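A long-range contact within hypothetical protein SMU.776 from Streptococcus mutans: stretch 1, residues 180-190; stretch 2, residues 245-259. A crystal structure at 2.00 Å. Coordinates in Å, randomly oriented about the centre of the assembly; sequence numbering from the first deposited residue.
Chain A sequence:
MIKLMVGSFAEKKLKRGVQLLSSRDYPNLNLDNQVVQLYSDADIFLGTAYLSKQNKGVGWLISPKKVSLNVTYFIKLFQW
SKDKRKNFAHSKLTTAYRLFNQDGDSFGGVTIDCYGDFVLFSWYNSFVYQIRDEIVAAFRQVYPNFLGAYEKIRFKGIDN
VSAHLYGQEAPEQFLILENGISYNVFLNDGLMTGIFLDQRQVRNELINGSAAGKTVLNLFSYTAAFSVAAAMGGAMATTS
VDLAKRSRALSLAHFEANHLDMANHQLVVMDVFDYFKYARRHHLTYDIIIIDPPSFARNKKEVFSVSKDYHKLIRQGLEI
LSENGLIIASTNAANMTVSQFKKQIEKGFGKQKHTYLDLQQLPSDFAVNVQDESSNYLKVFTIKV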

# COMPACT_ATOMS: atom_id res chain seq x y z
N GLY A 180 7.57 -14.93 -9.05
CA GLY A 180 7.58 -15.93 -10.10
C GLY A 180 6.27 -16.28 -10.78
O GLY A 180 6.24 -17.20 -11.59
N ILE A 181 5.19 -15.59 -10.44
CA ILE A 181 3.91 -15.85 -11.11
C ILE A 181 3.42 -14.56 -11.75
O ILE A 181 3.86 -13.45 -11.38
CB ILE A 181 2.85 -16.46 -10.14
CG1 ILE A 181 2.34 -15.41 -9.16
CG2 ILE A 181 3.46 -17.65 -9.38
CD1 ILE A 181 1.05 -15.85 -8.46
N SER A 182 2.53 -14.68 -12.73
CA SER A 182 2.03 -13.51 -13.46
C SER A 182 0.79 -12.84 -12.90
O SER A 182 -0.08 -13.50 -12.34
CB SER A 182 1.76 -13.89 -14.93
OG SER A 182 2.94 -14.37 -15.56
N TYR A 183 0.72 -11.52 -13.09
CA TYR A 183 -0.40 -10.71 -12.65
C TYR A 183 -0.67 -9.67 -13.73
O TYR A 183 0.26 -9.09 -14.29
CB TYR A 183 -0.07 -9.99 -11.34
CG TYR A 183 0.07 -10.89 -10.14
CD1 TYR A 183 -1.05 -11.37 -9.47
CD2 TYR A 183 1.33 -11.28 -9.69
CE1 TYR A 183 -0.92 -12.22 -8.36
CE2 TYR A 183 1.47 -12.13 -8.59
CZ TYR A 183 0.33 -12.59 -7.93
OH TYR A 183 0.47 -13.41 -6.84
N ASN A 184 -1.95 -9.44 -14.01
CA ASN A 184 -2.39 -8.47 -15.01
C ASN A 184 -2.56 -7.09 -14.36
O ASN A 184 -3.29 -6.94 -13.38
CB ASN A 184 -3.72 -8.95 -15.62
CG ASN A 184 -4.33 -7.94 -16.59
OD1 ASN A 184 -5.11 -7.07 -16.19
ND2 ASN A 184 -3.97 -8.04 -17.86
N VAL A 185 -1.87 -6.10 -14.91
CA VAL A 185 -1.94 -4.74 -14.39
C VAL A 185 -2.24 -3.72 -15.48
O VAL A 185 -2.20 -4.02 -16.68
CB VAL A 185 -0.61 -4.34 -13.68
CG1 VAL A 185 -0.30 -5.32 -12.55
CG2 VAL A 185 0.53 -4.29 -14.67
N PHE A 186 -2.55 -2.50 -15.04
CA PHE A 186 -2.88 -1.40 -15.93
C PHE A 186 -2.38 -0.12 -15.26
O PHE A 186 -2.56 0.05 -14.06
CB PHE A 186 -4.40 -1.37 -16.20
CG PHE A 186 -5.25 -1.64 -14.97
CD1 PHE A 186 -5.71 -0.59 -14.18
CD2 PHE A 186 -5.62 -2.94 -14.64
CE1 PHE A 186 -6.53 -0.83 -13.06
CE2 PHE A 186 -6.43 -3.20 -13.53
CZ PHE A 186 -6.89 -2.14 -12.74
N LEU A 187 -1.76 0.77 -16.04
CA LEU A 187 -1.18 1.98 -15.48
C LEU A 187 -1.89 3.30 -15.73
O LEU A 187 -1.51 4.32 -15.14
CB LEU A 187 0.27 2.14 -15.96
CG LEU A 187 1.27 1.07 -15.53
CD1 LEU A 187 2.66 1.48 -15.98
CD2 LEU A 187 1.21 0.91 -14.01
N ASN A 188 -2.92 3.30 -16.57
CA ASN A 188 -3.59 4.57 -16.84
C ASN A 188 -5.11 4.50 -16.74
O ASN A 188 -5.83 5.15 -17.51
CB ASN A 188 -3.15 5.07 -18.22
CG ASN A 188 -3.44 6.54 -18.41
OD1 ASN A 188 -3.24 7.35 -17.50
ND2 ASN A 188 -3.91 6.90 -19.60
N ASP A 189 -5.60 3.72 -15.78
CA ASP A 189 -7.04 3.58 -15.57
C ASP A 189 -7.39 3.79 -14.10
O ASP A 189 -7.43 2.85 -13.31
CB ASP A 189 -7.49 2.20 -16.06
CG ASP A 189 -8.94 1.91 -15.73
OD1 ASP A 189 -9.71 2.87 -15.50
OD2 ASP A 189 -9.31 0.72 -15.70
N GLY A 190 -7.64 5.05 -13.73
CA GLY A 190 -7.99 5.36 -12.36
C GLY A 190 -6.78 5.45 -11.45
O GLY A 190 -5.65 5.50 -11.92
N LYS A 245 -18.47 -4.76 -10.31
CA LYS A 245 -18.62 -5.58 -11.52
C LYS A 245 -17.29 -5.71 -12.26
O LYS A 245 -17.01 -6.73 -12.88
CB LYS A 245 -19.66 -4.94 -12.45
CG LYS A 245 -21.07 -4.89 -11.89
CD LYS A 245 -22.03 -4.17 -12.85
CE LYS A 245 -23.46 -4.17 -12.29
NZ LYS A 245 -24.40 -3.35 -13.11
N ARG A 246 -16.47 -4.66 -12.18
CA ARG A 246 -15.16 -4.64 -12.83
C ARG A 246 -14.26 -5.78 -12.38
O ARG A 246 -13.39 -6.23 -13.13
CB ARG A 246 -14.44 -3.33 -12.52
CG ARG A 246 -15.05 -2.09 -13.12
CD ARG A 246 -14.15 -0.90 -12.80
NE ARG A 246 -12.77 -1.18 -13.21
CZ ARG A 246 -11.72 -0.44 -12.86
NH1 ARG A 246 -11.88 0.63 -12.10
NH2 ARG A 246 -10.50 -0.78 -13.29
N SER A 247 -14.46 -6.25 -11.15
CA SER A 247 -13.63 -7.33 -10.61
C SER A 247 -13.60 -8.60 -11.44
O SER A 247 -12.59 -9.30 -11.44
CB SER A 247 -14.09 -7.68 -9.19
OG SER A 247 -15.41 -8.20 -9.19
N ARG A 248 -14.69 -8.90 -12.15
CA ARG A 248 -14.73 -10.13 -12.95
C ARG A 248 -13.61 -10.26 -13.98
O ARG A 248 -12.74 -11.13 -13.86
CB ARG A 248 -16.07 -10.27 -13.67
CG ARG A 248 -17.29 -10.36 -12.75
CD ARG A 248 -18.40 -11.20 -13.39
NE ARG A 248 -19.62 -11.29 -12.59
CZ ARG A 248 -20.52 -10.32 -12.50
NH1 ARG A 248 -20.35 -9.18 -13.16
NH2 ARG A 248 -21.61 -10.49 -11.76
N ALA A 249 -13.63 -9.41 -15.00
CA ALA A 249 -12.62 -9.47 -16.04
C ALA A 249 -11.19 -9.32 -15.51
O ALA A 249 -10.28 -10.03 -15.94
CB ALA A 249 -12.90 -8.41 -17.10
N LEU A 250 -11.00 -8.39 -14.57
CA LEU A 250 -9.68 -8.13 -14.00
C LEU A 250 -9.15 -9.29 -13.18
O LEU A 250 -7.95 -9.46 -13.04
CB LEU A 250 -9.71 -6.87 -13.12
CG LEU A 250 -10.11 -5.58 -13.82
CD1 LEU A 250 -10.00 -4.42 -12.85
CD2 LEU A 250 -9.21 -5.35 -15.03
N SER A 251 -10.06 -10.08 -12.62
CA SER A 251 -9.65 -11.23 -11.83
C SER A 251 -9.31 -12.38 -12.77
O SER A 251 -8.33 -13.09 -12.58
CB SER A 251 -10.77 -11.63 -10.86
OG SER A 251 -11.02 -10.59 -9.94
N LEU A 252 -10.13 -12.55 -13.80
CA LEU A 252 -9.93 -13.61 -14.78
C LEU A 252 -8.57 -13.50 -15.47
O LEU A 252 -7.93 -14.52 -15.82
CB LEU A 252 -11.05 -13.56 -15.84
CG LEU A 252 -12.48 -13.86 -15.37
CD1 LEU A 252 -13.49 -13.55 -16.48
CD2 LEU A 252 -12.57 -15.32 -14.95
N ALA A 253 -8.13 -12.26 -15.67
CA ALA A 253 -6.86 -11.98 -16.33
C ALA A 253 -5.66 -12.62 -15.64
O ALA A 253 -4.74 -13.05 -16.31
CB ALA A 253 -6.66 -10.49 -16.45
N HIS A 254 -5.67 -12.65 -14.31
CA HIS A 254 -4.56 -13.25 -13.57
C HIS A 254 -4.58 -14.77 -13.73
O HIS A 254 -3.55 -15.40 -13.97
CB HIS A 254 -4.67 -12.93 -12.07
CG HIS A 254 -4.59 -11.47 -11.75
ND1 HIS A 254 -5.31 -10.90 -10.72
CD2 HIS A 254 -3.85 -10.47 -12.28
CE1 HIS A 254 -5.02 -9.61 -10.64
NE2 HIS A 254 -4.13 -9.33 -11.58
N PHE A 255 -5.77 -15.34 -13.58
CA PHE A 255 -5.93 -16.78 -13.69
C PHE A 255 -5.53 -17.27 -15.07
O PHE A 255 -4.89 -18.31 -15.20
CB PHE A 255 -7.38 -17.18 -13.37
CG PHE A 255 -7.67 -17.26 -11.89
CD1 PHE A 255 -7.33 -18.39 -11.15
CD2 PHE A 255 -8.27 -16.19 -11.24
CE1 PHE A 255 -7.58 -18.45 -9.77
CE2 PHE A 255 -8.53 -16.23 -9.86
CZ PHE A 255 -8.18 -17.37 -9.13
N GLU A 256 -5.91 -16.50 -16.09
CA GLU A 256 -5.58 -16.83 -17.48
C GLU A 256 -4.07 -16.77 -17.72
O GLU A 256 -3.50 -17.64 -18.38
CB GLU A 256 -6.30 -15.85 -18.41
CG GLU A 256 -5.95 -15.98 -19.90
CD GLU A 256 -6.26 -17.36 -20.46
OE1 GLU A 256 -7.40 -17.84 -20.27
OE2 GLU A 256 -5.38 -17.96 -21.12
N ALA A 257 -3.43 -15.74 -17.17
CA ALA A 257 -1.99 -15.54 -17.33
C ALA A 257 -1.20 -16.69 -16.76
O ALA A 257 -0.08 -16.97 -17.20
CB ALA A 257 -1.56 -14.25 -16.66
N ASN A 258 -1.77 -17.36 -15.76
CA ASN A 258 -1.11 -18.49 -15.12
C ASN A 258 -1.67 -19.83 -15.58
O ASN A 258 -1.41 -20.87 -14.98
CB ASN A 258 -1.21 -18.34 -13.61
CG ASN A 258 -0.49 -17.10 -13.10
OD1 ASN A 258 -1.11 -16.13 -12.67
ND2 ASN A 258 0.84 -17.13 -13.18
N HIS A 259 -2.45 -19.78 -16.66
CA HIS A 259 -3.07 -20.95 -17.27
C HIS A 259 -3.76 -21.87 -16.26
O HIS A 259 -3.64 -23.08 -16.33
CB HIS A 259 -2.01 -21.74 -18.03
CG HIS A 259 -1.11 -20.87 -18.87
ND1 HIS A 259 -1.58 -20.14 -19.94
CD2 HIS A 259 0.21 -20.59 -18.77
CE1 HIS A 259 -0.58 -19.44 -20.46
NE2 HIS A 259 0.51 -19.70 -19.77

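Strand 181-185 lies against the helix that runs through residues 247-257, their axes approaching to 6.7 Å and running nearly antiparallel, at 153° between N-to-C directions. The register agrees with this: Ser182 sits beside Ala257, near the C-terminal end of the helix, with CA atoms 5.9 Å apart, and Tyr183 beside His254, with CA atoms 5.0 Å apart, while the chain beyond the strand continues toward the N-terminal end of the helix and draws away, Asp189 CA and Arg246 CA lying 11.9 Å apart. Two alanines of the helix face the strand, and their methyl groups pack against it. The CB of Ala257 meets Ser182 CB at 3.8 Å, and one helical turn earlier the CB of Ala253 meets Asn184 CB at 3.4 Å. Ser182 and Asn184 both point toward the helix, as alternate residues of a strand do; Val185 points away.

His254 is the main polar link. Its CA-to-CB bond points sideways, but the ring end comes nearer to the strand, and NE2 donates a hydrogen bond to the backbone O of Asn184 (3.1 Å, N-H...O angle 142°). The other ring nitrogen, ND1, is hydrogen-bonded elsewhere in the structure. Tyr183 turns the edge of its ring toward the face of this imidazole, with centroids 5.5 Å apart and planes at 76°. Just past the helix, Asn258 leaves helical phi/psi; its CA-to-CB bond points toward the strand, and its side chain lies beside Ser182 and Ile181.

Past the strand, Phe186 makes an apolar contact with Leu250, CE2 to CD2 at 3.8 Å; the Leu250 side chain starts sideways, but its end comes nearer to stretch 1. Farther out, Asp189 OD2 and Arg246 NH2 form a salt bridge at 3.1 Å. The oxygen lies well out of the guanidinium plane, so the attraction is between charges, with no N-H directed at the carboxylate. Together the two stretches bury 515 Å².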